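Side-chain contact in copper-sensitive operon repressor (CsoR) (Geobacillus thermodenitrificans, PDB 4M1P), which probably represses transcription of a copper-responsive operon by binding DNA, and senses Cu(I), whose binding switches the repressor allosterically: residues 85-88 / 89-92. The protein carries 1 engineered substitution. Numbering follows the deposited sequence.
With NA (sodium ion), chain D; NA (sodium ion), chain C.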
ATOM      1  N   GLU A  85      31.888   4.253 -10.017  1.00 66.04           N
ATOM      2  CA  GLU A  85      33.111   3.782  -9.371  1.00 63.62           C
ATOM      3  C   GLU A  85      33.372   2.293  -9.585  1.00 57.51           C
ATOM      4  O   GLU A  85      34.504   1.838  -9.452  1.00 58.69           O
ATOM      5  CB  GLU A  85      33.085   4.099  -7.873  1.00 71.31           C
ATOM      6  CG  GLU A  85      32.981   5.581  -7.555  1.00 79.46           C
ATOM      7  CD  GLU A  85      34.010   6.407  -8.300  1.00 90.75           C
ATOM      8  OE1 GLU A  85      35.221   6.140  -8.139  1.00 96.28           O
ATOM      9  OE2 GLU A  85      33.610   7.321  -9.051  1.00 93.38           O
ATOM     10  N   GLY A  86      32.330   1.533  -9.907  1.00 54.67           N
ATOM     11  CA  GLY A  86      32.496   0.119 -10.187  1.00 49.37           C
ATOM     12  C   GLY A  86      31.892  -0.799  -9.144  1.00 49.82           C
ATOM     13  O   GLY A  86      32.094  -2.009  -9.201  1.00 50.90           O
ATOM     14  N   SER A  87      31.149  -0.237  -8.194  1.00 48.48           N
ATOM     15  CA  SER A  87      30.501  -1.052  -7.175  1.00 53.36           C
ATOM     16  C   SER A  87      28.981  -0.961  -7.286  1.00 56.03           C
ATOM     17  O   SER A  87      28.261  -1.089  -6.289  1.00 57.78           O
ATOM     18  CB  SER A  87      30.975  -0.654  -5.770  1.00 54.38           C
ATOM     19  OG  SER A  87      30.773   0.726  -5.527  1.00 57.33           O
ATOM     20  N   GLY A  88      28.502  -0.755  -8.510  1.00 59.18           N
ATOM     21  CA  GLY A  88      27.082  -0.611  -8.780  1.00 60.67           C
ATOM     22  C   GLY A  88      26.225  -1.817  -8.425  1.00 57.17           C
ATOM     23  O   GLY A  88      25.174  -1.667  -7.795  1.00 55.35           O
ATOM     24  N   GLU A  89      26.655  -3.010  -8.828  1.00 53.04           N
ATOM     25  CA  GLU A  89      25.891  -4.214  -8.518  1.00 54.07           C
ATOM     26  C   GLU A  89      25.739  -4.407  -7.007  1.00 52.19           C
ATOM     27  O   GLU A  89      24.682  -4.818  -6.531  1.00 53.85           O
ATOM     28  CB  GLU A  89      26.510  -5.446  -9.177  1.00 59.46           C
ATOM     29  CG  GLU A  89      26.447  -5.429 -10.701  1.00 66.79           C
ATOM     30  CD  GLU A  89      26.864  -6.751 -11.321  1.00 75.81           C
ATOM     31  OE1 GLU A  89      27.798  -6.744 -12.144  1.00 80.07           O
ATOM     32  OE2 GLU A  89      26.257  -7.795 -10.993  1.00 77.10           O
ATOM     33  N   GLN A  90      26.792  -4.092  -6.258  1.00 51.73           N
ATOM     34  CA  GLN A  90      26.728  -4.117  -4.801  1.00 51.20           C
ATOM     35  C   GLN A  90      25.620  -3.183  -4.328  1.00 51.38           C
ATOM     36  O   GLN A  90      24.714  -3.599  -3.599  1.00 51.74           O
ATOM     37  CB  GLN A  90      28.067  -3.683  -4.194  1.00 58.89           C
ATOM     38  CG  GLN A  90      28.111  -3.725  -2.663  1.00 67.25           C
ATOM     39  CD  GLN A  90      29.367  -3.082  -2.073  1.00 70.94           C
ATOM     40  OE1 GLN A  90      29.728  -1.956  -2.418  1.00 66.80           O
ATOM     41  NE2 GLN A  90      30.030  -3.800  -1.172  1.00 76.34           N
ATOM     42  N   SER A  91      25.686  -1.927  -4.762  1.00 49.10           N
ATOM     43  CA  SER A  91      24.701  -0.922  -4.370  1.00 50.83           C
ATOM     44  C   SER A  91      23.297  -1.227  -4.887  1.00 52.15           C
ATOM     45  O   SER A  91      22.308  -0.910  -4.223  1.00 55.83           O
ATOM     46  CB  SER A  91      25.133   0.463  -4.835  1.00 54.16           C
ATOM     47  OG  SER A  91      26.223   0.925  -4.066  1.00 64.89           O
ATOM     48  N   LEU A  92      23.210  -1.836  -6.066  1.00 46.19           N
ATOM     49  CA  LEU A  92      21.915  -2.166  -6.646  1.00 47.53           C
ATOM     50  C   LEU A  92      21.204  -3.242  -5.823  1.00 51.38           C
ATOM     51  O   LEU A  92      19.993  -3.167  -5.602  1.00 54.60           O
ATOM     52  CB  LEU A  92      22.067  -2.624  -8.098  1.00 45.73           C
ATOM     53  CG  LEU A  92      20.785  -3.124  -8.765  1.00 47.36           C
ATOM     54  CD1 LEU A  92      19.737  -2.029  -8.800  1.00 47.21           C
ATOM     55  CD2 LEU A  92      21.058  -3.645 -10.168  1.00 50.86           C
TER
HETATM   56 NA    NA D 203      29.005   0.633  -3.463  1.00 68.64          NA
HETATM   57 NA    NA C 202      28.690  -8.998 -11.523  1.00 66.95          NA
HETATM   58  O   HOH W   1      31.031  -7.938 -11.514  1.00 44.20           O
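Ser87, Gln90 and Ser91 share one sodium ion at the start of helix 88-103. Ser87 OG lies 2.7 Å from the ion (NA, chain D). Gln90 OE1 and Ser91 OG each approach this NA to 2.9 Å. Thr13 of the same chain completes the site and also makes a weak hydrogen bond to Ser87 OG. The Ser87 hydroxyl sits between its backbone N and carbonyl carbon (chi1 55°), which turns it to the metal. It makes no capping bond, although Ser87 holds the N-cap position. Gln90 reaches the ion with an extended chain, and its CB lies 3.3 Å from Ser87 O.

Two backbone hydrogen bonds form the first turn of helix 88-103. Ser91 N donates to Ser87 O at 3.1 Å. Leu92 N donates to Gly88 O. Gly86, with positive phi, is the first residue to leave helix 49-85.

Glu89 points its carboxylate elsewhere. OE1 and OE2 both bind a second sodium ion (NA, chain C), with Glu89 OE1 at 2.5 Å from that NA, and a water is a further ligand. OE1 also accepts a weak hydrogen bond from Arg84 of the second subunit.

A short interhelical turn thus carries a sodium site built from the N-cap serine and the first helical turn. Ser91's side chain lies about 6 Å from those of the copper ligands His74 and Cys78. Ser87 and Ser91 pack on Ala82 of helix 49-85. Glu89 and Leu92 meet Ala80 and Ala75 of the second subunit.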